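Local coordinates for protein S-adenosylmethionine:tRNA ribosyltransferase-isomerase (PDB 1VKY) that probably transfers and isomerizes the ribose moiety of S-adenosylmethionine onto the 7-aminomethyl group of preQ1-modified tRNA, giving epoxyqueuosine, at residues D284-P289 / R307-M312; D297-N302 / M312-F317; E57-L62 / E197-K202; P64-V69 / G253-A258. One frame throughout, in Å; residues are numbered along the deposited sequence.

Contact 1: D284-P289 / R307-M312; sequences DLFIYP and RSTLLM
Met312 reaches from the first turn of helix 309-318 to two aromatic rings on the loop after strand 279-281. Its CB already lies 4.0 Å from Tyr288 CD1. CG, anti to the carbonyl carbon (chi1 -64°), continues beside CD1 and CE1 of the same ring, and the chain runs on extended. SD then meets both rings at their edges: it sits 3.8 Å from Tyr288 CE1, in the plane of that ring, and 4.1 Å from Phe286 CZ. These are Met-aromatic contacts of the edge type. The Phe286 ring also touches a methyl group, with CE1 4.1 Å from Thr309 CG2. Pro289 CD lies over one face of the Tyr288 ring and 3.7 Å from Met312 O. No direct hydrogen bond joins the two segments; instead a water donates to Ile287 O (2.6 Å) and to Thr309 O (2.8 Å). Ser308, the N-cap, accepts from Leu311 N through OG and so caps the start of the helix. Long, flexible and polarisable, methionine suits a place where one side chain must serve two ring edges, and the contact rests on dispersion plus one water bridge at the surface.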
loop_
_atom_site.group_PDB
_atom_site.type_symbol
_atom_site.label_atom_id
_atom_site.label_comp_id
_atom_site.label_asym_id
_atom_site.label_seq_id
_atom_site.Cartn_x
_atom_site.Cartn_y
_atom_site.Cartn_z
ATOM N N ASP B 284 -3.437 -10.513 -24.450
ATOM C CA ASP B 284 -4.617 -9.646 -24.561
ATOM C C ASP B 284 -5.877 -10.256 -23.957
ATOM O O ASP B 284 -6.932 -9.644 -24.017
ATOM C CB ASP B 284 -4.921 -9.451 -26.065
ATOM C CG ASP B 284 -4.414 -8.146 -26.594
ATOM O OD1 ASP B 284 -4.387 -7.168 -25.808
ATOM O OD2 ASP B 284 -4.047 -8.013 -27.794
ATOM N N LEU B 285 -5.779 -11.486 -23.448
ATOM C CA LEU B 285 -6.967 -12.304 -23.150
ATOM C C LEU B 285 -7.842 -11.608 -22.152
ATOM O O LEU B 285 -7.339 -11.185 -21.102
ATOM C CB LEU B 285 -6.532 -13.675 -22.619
ATOM C CG LEU B 285 -7.678 -14.632 -22.215
ATOM C CD1 LEU B 285 -8.555 -14.984 -23.409
ATOM C CD2 LEU B 285 -7.095 -15.907 -21.623
ATOM N N PHE B 286 -9.134 -11.459 -22.472
ATOM C CA PHE B 286 -10.102 -10.866 -21.584
ATOM C C PHE B 286 -11.073 -11.961 -21.100
ATOM O O PHE B 286 -11.782 -12.543 -21.909
ATOM C CB PHE B 286 -10.889 -9.743 -22.301
ATOM C CG PHE B 286 -11.920 -9.096 -21.440
ATOM C CD1 PHE B 286 -11.550 -8.319 -20.382
ATOM C CD2 PHE B 286 -13.257 -9.294 -21.657
ATOM C CE1 PHE B 286 -12.484 -7.752 -19.560
ATOM C CE2 PHE B 286 -14.200 -8.708 -20.827
ATOM C CZ PHE B 286 -13.802 -7.931 -19.800
ATOM N N ILE B 287 -11.066 -12.247 -19.798
ATOM C CA ILE B 287 -11.823 -13.323 -19.208
ATOM C C ILE B 287 -13.076 -12.727 -18.563
ATOM O O ILE B 287 -13.000 -11.839 -17.713
ATOM C CB ILE B 287 -10.977 -14.107 -18.197
ATOM C CG1 ILE B 287 -9.734 -14.667 -18.879
ATOM C CG2 ILE B 287 -11.849 -15.141 -17.462
ATOM C CD1 ILE B 287 -8.717 -15.341 -17.919
ATOM N N TYR B 288 -14.221 -13.231 -18.998
ATOM C CA TYR B 288 -15.533 -12.713 -18.618
ATOM C C TYR B 288 -16.495 -13.905 -18.641
ATOM O O TYR B 288 -16.332 -14.796 -19.489
ATOM C CB TYR B 288 -15.919 -11.672 -19.670
ATOM C CG TYR B 288 -17.156 -10.874 -19.393
ATOM C CD1 TYR B 288 -17.105 -9.722 -18.618
ATOM C CD2 TYR B 288 -18.403 -11.271 -19.909
ATOM C CE1 TYR B 288 -18.240 -8.983 -18.336
ATOM C CE2 TYR B 288 -19.573 -10.518 -19.613
ATOM C CZ TYR B 288 -19.470 -9.357 -18.841
ATOM O OH TYR B 288 -20.571 -8.548 -18.532
ATOM N N PRO B 289 -17.500 -13.952 -17.773
ATOM C CA PRO B 289 -18.364 -15.161 -17.686
ATOM C C PRO B 289 -19.284 -15.276 -18.904
ATOM O O PRO B 289 -19.720 -14.262 -19.388
ATOM C CB PRO B 289 -19.215 -14.908 -16.450
ATOM C CG PRO B 289 -18.764 -13.656 -15.858
ATOM C CD PRO B 289 -17.951 -12.912 -16.854
ATOM N N ARG B 307 -17.269 -3.552 -9.892
ATOM C CA ARG B 307 -17.145 -3.264 -11.315
ATOM C C ARG B 307 -15.750 -3.504 -11.875
ATOM O O ARG B 307 -15.507 -3.154 -13.022
ATOM C CB ARG B 307 -17.572 -1.805 -11.622
ATOM C CG ARG B 307 -19.011 -1.415 -11.154
ATOM C CD ARG B 307 -19.305 0.094 -11.259
ATOM N NE ARG B 307 -19.112 0.722 -9.942
ATOM C CZ ARG B 307 -18.192 1.634 -9.614
ATOM N NH1 ARG B 307 -17.339 2.161 -10.493
ATOM N NH2 ARG B 307 -18.160 2.043 -8.363
ATOM N N SER B 308 -14.814 -4.094 -11.125
ATOM C CA SER B 308 -13.463 -4.235 -11.680
ATOM C C SER B 308 -13.436 -5.364 -12.697
ATOM O O SER B 308 -14.193 -6.347 -12.553
ATOM C CB SER B 308 -12.456 -4.597 -10.605
ATOM O OG SER B 308 -12.971 -5.654 -9.846
ATOM N N THR B 309 -12.497 -5.307 -13.634
ATOM C CA THR B 309 -12.302 -6.448 -14.516
ATOM C C THR B 309 -11.779 -7.659 -13.769
ATOM O O THR B 309 -11.984 -8.778 -14.220
ATOM C CB THR B 309 -11.385 -6.134 -15.693
ATOM O OG1 THR B 309 -10.121 -5.680 -15.191
ATOM C CG2 THR B 309 -11.907 -5.006 -16.509
ATOM N N LEU B 310 -11.100 -7.472 -12.631
ATOM C CA LEU B 310 -10.660 -8.626 -11.839
ATOM C C LEU B 310 -11.847 -9.376 -11.226
ATOM O O LEU B 310 -11.839 -10.583 -11.136
ATOM C CB LEU B 310 -9.658 -8.213 -10.752
ATOM C CG LEU B 310 -8.384 -7.537 -11.300
ATOM C CD1 LEU B 310 -7.377 -7.281 -10.202
ATOM C CD2 LEU B 310 -7.744 -8.416 -12.349
ATOM N N LEU B 311 -12.850 -8.643 -10.784
ATOM C CA LEU B 311 -14.081 -9.250 -10.289
ATOM C C LEU B 311 -14.778 -10.021 -11.405
ATOM O O LEU B 311 -15.294 -11.141 -11.204
ATOM C CB LEU B 311 -15.020 -8.164 -9.675
ATOM C CG LEU B 311 -16.346 -8.676 -9.166
ATOM C CD1 LEU B 311 -16.156 -9.877 -8.223
ATOM C CD2 LEU B 311 -17.124 -7.519 -8.504
ATOM N N MET B 312 -14.760 -9.479 -12.610
ATOM C CA MET B 312 -15.342 -10.197 -13.754
ATOM C C MET B 312 -14.602 -11.532 -14.022
ATOM O O MET B 312 -15.223 -12.545 -14.325
ATOM C CB MET B 312 -15.324 -9.342 -15.015
ATOM C CG MET B 312 -16.188 -8.068 -14.942
ATOM S SD MET B 312 -15.752 -6.986 -16.321
ATOM C CE MET B 312 -16.690 -5.533 -15.791
HETATM O O HOH W 1 -11.597 -9.866 -16.735
#

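Contact 2: D297-N302 / M312-F317; sequences DALVTN and MLVAAF
Phe317 turns one face of its ring to Leu299, whose CB stands 3.7 Å above the plane, offset toward the rim, in a CH-pi contact with the centroid 4.0 Å away. CG of Phe317 is anti to the backbone N (chi1 -171°), and at the far end of the ring CZ lies 3.7 Å from Ala298 CA; the edge of the ring meets the backbone carbon of Asp297. The small alanine, its CB directed away from the helix, leaves the strand backbone itself to meet the ring. Further along, Leu299 CD2 bridges two helix residues, 4.3 Å from Val314 CG2 and 4.4 Å from Leu313 CD2. Thr301 and Val314 approach tip to tip, methyl to methyl, with Thr301 CG2 4.0 Å from Val314 CG2. Threonine suits this place because its other branch, OG1, is bonded to His304 and to an unidentified molecule, probably from the crystallisation liquor, while its methyl joins the apolar layer. Phe317 also has a cation-pi partner in Arg45 and an edge-to-face partner in Phe293. The strand and helix axes run nearly antiparallel (151°, 10.5 Å apart), a helix layered on one face of a mixed beta-sheet through a strand-loop-helix connection.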
loop_
_atom_site.group_PDB
_atom_site.type_symbol
_atom_site.label_atom_id
_atom_site.label_comp_id
_atom_site.label_asym_id
_atom_site.label_seq_id
_atom_site.Cartn_x
_atom_site.Cartn_y
_atom_site.Cartn_z
ATOM N N ASP B 297 -7.230 -25.224 -12.034
ATOM C CA ASP B 297 -8.230 -26.046 -11.298
ATOM C C ASP B 297 -8.767 -25.393 -10.031
ATOM O O ASP B 297 -9.843 -25.752 -9.531
ATOM C CB ASP B 297 -7.652 -27.405 -10.929
ATOM C CG ASP B 297 -7.092 -28.133 -12.139
ATOM O OD1 ASP B 297 -7.805 -28.228 -13.152
ATOM O OD2 ASP B 297 -5.934 -28.599 -12.181
ATOM N N ALA B 298 -8.007 -24.452 -9.497
ATOM C CA ALA B 298 -8.345 -23.723 -8.286
ATOM C C ALA B 298 -7.641 -22.389 -8.289
ATOM O O ALA B 298 -6.682 -22.198 -9.013
ATOM C CB ALA B 298 -7.974 -24.524 -7.069
ATOM N N LEU B 299 -8.105 -21.443 -7.473
ATOM C CA LEU B 299 -7.621 -20.055 -7.598
ATOM C C LEU B 299 -7.536 -19.404 -6.206
ATOM O O LEU B 299 -8.518 -19.447 -5.483
ATOM C CB LEU B 299 -8.551 -19.234 -8.507
ATOM C CG LEU B 299 -8.319 -17.689 -8.566
ATOM C CD1 LEU B 299 -6.917 -17.425 -9.032
ATOM C CD2 LEU B 299 -9.239 -16.997 -9.457
ATOM N N VAL B 300 -6.354 -18.877 -5.841
ATOM C CA VAL B 300 -6.226 -17.955 -4.673
ATOM C C VAL B 300 -6.097 -16.515 -5.179
ATOM O O VAL B 300 -5.254 -16.195 -6.045
ATOM C CB VAL B 300 -4.975 -18.283 -3.844
ATOM C CG1 VAL B 300 -4.848 -17.386 -2.647
ATOM C CG2 VAL B 300 -4.952 -19.742 -3.445
ATOM N N THR B 301 -6.911 -15.638 -4.621
ATOM C CA THR B 301 -6.968 -14.269 -5.077
ATOM C C THR B 301 -7.513 -13.326 -3.989
ATOM O O THR B 301 -8.106 -13.757 -3.017
ATOM C CB THR B 301 -7.834 -14.209 -6.336
ATOM O OG1 THR B 301 -7.802 -12.880 -6.896
ATOM C CG2 THR B 301 -9.297 -14.478 -6.015
ATOM N N ASN B 302 -7.306 -12.025 -4.185
ATOM C CA ASN B 302 -7.843 -11.015 -3.259
ATOM C C ASN B 302 -9.299 -10.749 -3.523
ATOM O O ASN B 302 -9.900 -11.329 -4.427
ATOM C CB ASN B 302 -7.017 -9.711 -3.355
ATOM C CG ASN B 302 -5.552 -9.885 -2.888
ATOM O OD1 ASN B 302 -5.235 -10.738 -2.053
ATOM N ND2 ASN B 302 -4.669 -9.069 -3.449
ATOM N N MET B 312 -14.760 -9.479 -12.610
ATOM C CA MET B 312 -15.342 -10.197 -13.754
ATOM C C MET B 312 -14.602 -11.532 -14.022
ATOM O O MET B 312 -15.223 -12.545 -14.325
ATOM C CB MET B 312 -15.324 -9.342 -15.015
ATOM C CG MET B 312 -16.188 -8.068 -14.942
ATOM S SD MET B 312 -15.752 -6.986 -16.321
ATOM C CE MET B 312 -16.690 -5.533 -15.791
ATOM N N LEU B 313 -13.279 -11.534 -13.886
ATOM C CA LEU B 313 -12.503 -12.773 -14.086
ATOM C C LEU B 313 -12.858 -13.799 -13.012
ATOM O O LEU B 313 -13.090 -14.952 -13.308
ATOM C CB LEU B 313 -11.019 -12.449 -14.039
ATOM C CG LEU B 313 -9.950 -13.532 -14.227
ATOM C CD1 LEU B 313 -8.616 -12.873 -14.642
ATOM C CD2 LEU B 313 -9.760 -14.356 -12.980
ATOM N N VAL B 314 -12.862 -13.397 -11.747
ATOM C CA VAL B 314 -13.194 -14.320 -10.676
ATOM C C VAL B 314 -14.639 -14.833 -10.795
ATOM O O VAL B 314 -14.929 -16.004 -10.528
ATOM C CB VAL B 314 -12.935 -13.684 -9.283
ATOM C CG1 VAL B 314 -13.343 -14.602 -8.220
ATOM C CG2 VAL B 314 -11.451 -13.378 -9.143
ATOM N N ALA B 315 -15.549 -13.976 -11.229
ATOM C CA ALA B 315 -16.923 -14.399 -11.488
ATOM C C ALA B 315 -16.964 -15.483 -12.574
ATOM O O ALA B 315 -17.707 -16.461 -12.464
ATOM C CB ALA B 315 -17.764 -13.167 -11.911
ATOM N N ALA B 316 -16.131 -15.348 -13.603
ATOM C CA ALA B 316 -16.090 -16.374 -14.627
ATOM C C ALA B 316 -15.608 -17.664 -13.966
ATOM O O ALA B 316 -16.048 -18.746 -14.324
ATOM C CB ALA B 316 -15.184 -15.986 -15.760
ATOM N N PHE B 317 -14.674 -17.561 -13.024
ATOM C CA PHE B 317 -14.061 -18.781 -12.458
ATOM C C PHE B 317 -15.014 -19.525 -11.506
ATOM O O PHE B 317 -15.117 -20.742 -11.534
ATOM C CB PHE B 317 -12.769 -18.438 -11.719
ATOM C CG PHE B 317 -12.004 -19.646 -11.325
ATOM C CD1 PHE B 317 -11.270 -20.352 -12.279
ATOM C CD2 PHE B 317 -12.055 -20.132 -10.034
ATOM C CE1 PHE B 317 -10.593 -21.524 -11.934
ATOM C CE2 PHE B 317 -11.352 -21.331 -9.688
ATOM C CZ PHE B 317 -10.629 -21.991 -10.660
#

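Contact 3: E57-L62 / E197-K202; sequences EIIEYL and EKLKKK
Lys202 has CG anti to its backbone N (chi1 -169°), and the rest of its chain is fully extended, which delivers NZ to two carbonyl groups of segment 57-62. Ile59 likewise has CG1 anti to its backbone N (chi1 -168°), bringing that carbon 3.6 Å from Lys202 CD, where the two side chains cross obliquely. Lys202 NZ donates to Ile59 O at 2.7 Å and to Leu62 O at 2.8 Å. It lies nearly along the C=O axis of Leu62 but is tilted from the carbonyl plane of Ile59. Ile59 O also accepts from Leu62 N, which arrives from the opposite face of that plane, so this oxygen is gripped twice. Beside the polar end, Leu199 CD2 fits between two apolar neighbours, 3.7 Å from Ile59 CG1 and 3.6 Å from Leu62 CD1; Ile59 and Leu199 run antiparallel alongside one another. At the tip of Ile59, CD1 meets Lys198 CB at 3.9 Å. Leu68 of strand 67-75 touches both Leu62 and Leu199, linking the contact to the central sheet. Lysine fits because its long aliphatic stem packs on isoleucine while its positive charge reaches peptide oxygens, which would be expected to stabilise it.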
loop_
_atom_site.group_PDB
_atom_site.type_symbol
_atom_site.label_atom_id
_atom_site.label_comp_id
_atom_site.label_asym_id
_atom_site.label_seq_id
_atom_site.Cartn_x
_atom_site.Cartn_y
_atom_site.Cartn_z
ATOM N N GLU B 57 -4.702 -21.808 7.229
ATOM C CA GLU B 57 -5.544 -23.032 7.082
ATOM C C GLU B 57 -5.780 -23.492 5.627
ATOM O O GLU B 57 -6.455 -24.499 5.366
ATOM C CB GLU B 57 -6.874 -22.786 7.800
ATOM C CG GLU B 57 -6.682 -22.638 9.298
ATOM C CD GLU B 57 -7.868 -22.027 10.025
ATOM O OE1 GLU B 57 -8.717 -21.348 9.425
ATOM O OE2 GLU B 57 -7.940 -22.215 11.238
ATOM N N ILE B 58 -5.174 -22.782 4.671
ATOM C CA ILE B 58 -5.204 -23.200 3.264
ATOM C C ILE B 58 -4.645 -24.579 3.089
ATOM O O ILE B 58 -5.113 -25.314 2.238
ATOM C CB ILE B 58 -4.448 -22.185 2.334
ATOM C CG1 ILE B 58 -4.783 -22.451 0.853
ATOM C CG2 ILE B 58 -2.924 -22.199 2.577
ATOM C CD1 ILE B 58 -4.395 -21.325 -0.036
ATOM N N ILE B 59 -3.684 -24.959 3.925
ATOM C CA ILE B 59 -3.096 -26.289 3.842
ATOM C C ILE B 59 -4.121 -27.446 3.984
ATOM O O ILE B 59 -3.945 -28.519 3.428
ATOM C CB ILE B 59 -2.001 -26.405 4.917
ATOM C CG1 ILE B 59 -1.146 -27.662 4.710
ATOM C CG2 ILE B 59 -2.601 -26.341 6.320
ATOM C CD1 ILE B 59 0.187 -27.569 5.444
ATOM N N GLU B 60 -5.197 -27.210 4.718
ATOM C CA GLU B 60 -6.268 -28.220 4.919
ATOM C C GLU B 60 -7.088 -28.518 3.638
ATOM O O GLU B 60 -7.957 -29.393 3.645
ATOM C CB GLU B 60 -7.222 -27.728 6.002
ATOM C CG GLU B 60 -6.514 -27.522 7.324
ATOM C CD GLU B 60 -7.432 -26.975 8.382
ATOM O OE1 GLU B 60 -8.649 -26.985 8.156
ATOM O OE2 GLU B 60 -6.963 -26.569 9.436
ATOM N N TYR B 61 -6.834 -27.749 2.562
ATOM C CA TYR B 61 -7.520 -27.899 1.295
ATOM C C TYR B 61 -6.603 -28.450 0.220
ATOM O O TYR B 61 -7.041 -28.697 -0.876
ATOM C CB TYR B 61 -8.088 -26.541 0.843
ATOM C CG TYR B 61 -9.133 -26.048 1.800
ATOM C CD1 TYR B 61 -8.792 -25.192 2.825
ATOM C CD2 TYR B 61 -10.447 -26.531 1.738
ATOM C CE1 TYR B 61 -9.739 -24.745 3.741
ATOM C CE2 TYR B 61 -11.407 -26.111 2.650
ATOM C CZ TYR B 61 -11.043 -25.208 3.661
ATOM O OH TYR B 61 -11.973 -24.771 4.577
ATOM N N LEU B 62 -5.332 -28.639 0.540
ATOM C CA LEU B 62 -4.347 -29.014 -0.446
ATOM C C LEU B 62 -3.866 -30.390 -0.123
ATOM O O LEU B 62 -3.695 -30.754 1.024
ATOM C CB LEU B 62 -3.166 -28.018 -0.497
ATOM C CG LEU B 62 -3.564 -26.569 -0.882
ATOM C CD1 LEU B 62 -2.424 -25.558 -0.683
ATOM C CD2 LEU B 62 -4.108 -26.509 -2.284
ATOM N N GLU B 197 6.928 -23.631 3.780
ATOM C CA GLU B 197 7.646 -24.815 4.255
ATOM C C GLU B 197 6.695 -25.931 4.733
ATOM O O GLU B 197 6.878 -27.076 4.378
ATOM C CB GLU B 197 8.632 -24.408 5.348
ATOM C CG GLU B 197 9.910 -23.803 4.780
ATOM C CD GLU B 197 10.940 -24.857 4.367
ATOM O OE1 GLU B 197 10.783 -25.497 3.303
ATOM N N LYS B 198 5.671 -25.597 5.511
ATOM C CA LYS B 198 4.641 -26.581 5.866
ATOM C C LYS B 198 4.011 -27.226 4.629
ATOM O O LYS B 198 3.829 -28.434 4.572
ATOM C CB LYS B 198 3.526 -25.935 6.684
ATOM C CG LYS B 198 3.865 -25.673 8.111
ATOM C CD LYS B 198 2.633 -25.155 8.847
ATOM C CE LYS B 198 2.905 -24.907 10.337
ATOM N NZ LYS B 198 3.770 -23.723 10.584
ATOM N N LEU B 199 3.673 -26.415 3.629
ATOM C CA LEU B 199 3.053 -26.940 2.401
ATOM C C LEU B 199 3.968 -27.915 1.673
ATOM O O LEU B 199 3.550 -29.015 1.197
ATOM C CB LEU B 199 2.684 -25.775 1.456
ATOM C CG LEU B 199 1.503 -24.936 1.924
ATOM C CD1 LEU B 199 1.405 -23.599 1.199
ATOM C CD2 LEU B 199 0.190 -25.725 1.800
ATOM N N LYS B 200 5.233 -27.526 1.557
ATOM C CA LYS B 200 6.174 -28.411 0.880
ATOM C C LYS B 200 6.326 -29.736 1.657
ATOM O O LYS B 200 6.411 -30.816 1.066
ATOM C CB LYS B 200 7.536 -27.720 0.739
ATOM C CG LYS B 200 7.541 -26.606 -0.287
ATOM C CD LYS B 200 8.918 -25.879 -0.352
ATOM C CE LYS B 200 8.929 -24.950 -1.561
ATOM N NZ LYS B 200 10.156 -24.132 -1.656
ATOM N N LYS B 201 6.329 -29.653 2.981
ATOM C CA LYS B 201 6.404 -30.867 3.835
ATOM C C LYS B 201 5.232 -31.808 3.610
ATOM O O LYS B 201 5.361 -32.999 3.799
ATOM C CB LYS B 201 6.422 -30.497 5.323
ATOM C CG LYS B 201 7.764 -30.001 5.846
ATOM N N LYS B 202 4.072 -31.254 3.272
ATOM C CA LYS B 202 2.881 -32.032 2.964
ATOM C C LYS B 202 2.964 -32.640 1.567
ATOM O O LYS B 202 2.158 -33.511 1.220
ATOM C CB LYS B 202 1.627 -31.138 3.098
ATOM C CG LYS B 202 0.275 -31.918 3.053
ATOM C CD LYS B 202 -0.969 -31.014 3.299
ATOM C CE LYS B 202 -2.240 -31.882 3.469
ATOM N NZ LYS B 202 -3.459 -31.127 3.830
#

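Contact 4: P64-V69 / G253-A258; sequences PGDLLV and GNRIVA
Asp66 and Arg255 meet in a salt bridge just ahead of two parallel neighbouring strands of the mixed sheet, 67-75 and 256-259. Arg255 NH2 donates to the syn side of Asp66 OD2 at 2.8 Å, with the oxygen in the guanidinium plane, although the two flat groups are turned 51° apart. The other carboxylate oxygen, Asp66 OD1, takes Arg255 N at 3.0 Å on its anti side. One aspartate thus binds both backbone and side chain of the same arginine, a task its short, forked carboxylate suits. Arg255 NH2 is also bonded to Tyr61 O, and Asp66 OD2 to Glu63 N, so the ion pair is tied into the preceding loop. From here the parallel pairing takes over: Leu67 N to Arg255 O (2.8 Å), Val257 N to Leu67 O (2.8 Å) and Val69 N to Val257 O (2.9 Å). Gly65 takes a positive phi (92°), which favours glycine, and Asn254 packs against its backbone, with OD1 bonded to Arg252. Branched and aliphatic residues suit the strands, where Leu68 and Val257 project together from the same face, Leu68 CD2 3.7 Å from Val257 CG1. On the opposite sheet face, Val69 CG2 rests 4.0 Å from Ile256 CG2.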
loop_
_atom_site.group_PDB
_atom_site.type_symbol
_atom_site.label_atom_id
_atom_site.label_comp_id
_atom_site.label_asym_id
_atom_site.label_seq_id
_atom_site.Cartn_x
_atom_site.Cartn_y
_atom_site.Cartn_z
ATOM N N PRO B 64 -1.080 -33.744 -1.264
ATOM C CA PRO B 64 0.223 -34.044 -1.835
ATOM C C PRO B 64 0.129 -34.101 -3.367
ATOM O O PRO B 64 -0.829 -34.649 -3.929
ATOM C CB PRO B 64 0.555 -35.425 -1.237
ATOM C CG PRO B 64 -0.227 -35.513 0.010
ATOM C CD PRO B 64 -1.473 -34.740 -0.241
ATOM N N GLY B 65 1.067 -33.461 -4.042
ATOM C CA GLY B 65 1.023 -33.437 -5.506
ATOM C C GLY B 65 0.292 -32.240 -6.120
ATOM O O GLY B 65 0.463 -31.977 -7.305
ATOM N N ASP B 66 -0.527 -31.507 -5.362
ATOM C CA ASP B 66 -1.097 -30.275 -5.915
ATOM C C ASP B 66 0.036 -29.288 -6.281
ATOM O O ASP B 66 1.114 -29.324 -5.673
ATOM C CB ASP B 66 -2.049 -29.615 -4.932
ATOM C CG ASP B 66 -3.395 -30.303 -4.851
ATOM O OD1 ASP B 66 -3.768 -31.069 -5.793
ATOM O OD2 ASP B 66 -4.135 -30.113 -3.857
ATOM N N LEU B 67 -0.227 -28.390 -7.238
ATOM C CA LEU B 67 0.790 -27.423 -7.705
ATOM C C LEU B 67 0.298 -26.005 -7.498
ATOM O O LEU B 67 -0.731 -25.632 -8.039
ATOM C CB LEU B 67 1.125 -27.640 -9.193
ATOM C CG LEU B 67 2.236 -26.734 -9.785
ATOM C CD1 LEU B 67 3.606 -27.132 -9.354
ATOM C CD2 LEU B 67 2.188 -26.769 -11.297
ATOM N N LEU B 68 1.044 -25.232 -6.706
ATOM C CA LEU B 68 0.777 -23.824 -6.498
ATOM C C LEU B 68 1.618 -23.053 -7.493
ATOM O O LEU B 68 2.835 -23.192 -7.513
ATOM C CB LEU B 68 1.141 -23.377 -5.066
ATOM C CG LEU B 68 0.086 -23.724 -3.999
ATOM C CD1 LEU B 68 0.621 -23.527 -2.561
ATOM C CD2 LEU B 68 -1.097 -22.902 -4.158
ATOM N N VAL B 69 0.968 -22.279 -8.351
ATOM C CA VAL B 69 1.684 -21.480 -9.352
ATOM C C VAL B 69 1.626 -20.030 -8.998
ATOM O O VAL B 69 0.540 -19.422 -8.921
ATOM C CB VAL B 69 1.118 -21.675 -10.794
ATOM C CG1 VAL B 69 2.045 -20.990 -11.838
ATOM C CG2 VAL B 69 0.996 -23.134 -11.117
ATOM N N GLY B 253 -3.101 -36.356 -12.058
ATOM C CA GLY B 253 -4.475 -36.126 -11.679
ATOM C C GLY B 253 -4.616 -35.154 -10.511
ATOM O O GLY B 253 -5.698 -35.044 -9.948
ATOM N N ASN B 254 -3.566 -34.394 -10.190
ATOM C CA ASN B 254 -3.649 -33.362 -9.093
ATOM C C ASN B 254 -4.097 -31.996 -9.621
ATOM O O ASN B 254 -4.288 -31.832 -10.821
ATOM C CB ASN B 254 -2.303 -33.193 -8.397
ATOM C CG ASN B 254 -1.928 -34.386 -7.558
ATOM O OD1 ASN B 254 -0.958 -35.045 -7.843
ATOM N ND2 ASN B 254 -2.684 -34.647 -6.519
ATOM N N ARG B 255 -4.225 -31.015 -8.730
ATOM C CA ARG B 255 -4.717 -29.697 -9.130
ATOM C C ARG B 255 -3.618 -28.677 -9.397
ATOM O O ARG B 255 -2.640 -28.601 -8.652
ATOM C CB ARG B 255 -5.629 -29.153 -8.073
ATOM C CG ARG B 255 -6.989 -29.846 -8.096
ATOM C CD ARG B 255 -7.811 -29.522 -6.927
ATOM N NE ARG B 255 -7.068 -29.809 -5.703
ATOM C CZ ARG B 255 -7.607 -29.795 -4.501
ATOM N NH1 ARG B 255 -8.893 -29.526 -4.383
ATOM N NH2 ARG B 255 -6.862 -30.052 -3.428
ATOM N N ILE B 256 -3.824 -27.896 -10.453
ATOM C CA ILE B 256 -3.095 -26.653 -10.700
ATOM C C ILE B 256 -3.860 -25.496 -10.030
ATOM O O ILE B 256 -5.003 -25.159 -10.376
ATOM C CB ILE B 256 -2.926 -26.418 -12.198
ATOM C CG1 ILE B 256 -2.097 -27.543 -12.822
ATOM C CG2 ILE B 256 -2.274 -25.048 -12.490
ATOM C CD1 ILE B 256 -2.282 -27.607 -14.307
ATOM N N VAL B 257 -3.232 -24.950 -9.003
ATOM C CA VAL B 257 -3.780 -23.916 -8.206
ATOM C C VAL B 257 -3.063 -22.631 -8.573
ATOM O O VAL B 257 -1.899 -22.435 -8.224
ATOM C CB VAL B 257 -3.634 -24.223 -6.677
ATOM C CG1 VAL B 257 -4.383 -23.173 -5.842
ATOM C CG2 VAL B 257 -4.160 -25.638 -6.323
ATOM N N ALA B 258 -3.769 -21.724 -9.237
ATOM C CA ALA B 258 -3.172 -20.441 -9.587
ATOM C C ALA B 258 -3.227 -19.523 -8.396
ATOM O O ALA B 258 -4.240 -19.437 -7.718
ATOM C CB ALA B 258 -3.867 -19.815 -10.765
#

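Overall arrangement
Along the chain contacts 3 and 4 interlock, their segments alternating, and both close before contacts 1 and 2, which interlock in the same way. Contacts 1 and 2 share Met312 and helix 309-318, with centres 10 Å apart: the helix packs on the sheet in contact 2 and receives the 284-289 loop in contact 1. Contacts 2 and 4 meet in the mixed sheet, where strands 298-302 and 256-259 are neighbours. The centres of contacts 3 and 4 lie 11 Å apart. Contacts 1 and 3 are the most distant, about 29 Å between centres. The mixed sheet thus joins parts far apart in sequence, with the six-stranded antiparallel sheet inserted between its strands 67-75 and 205-213.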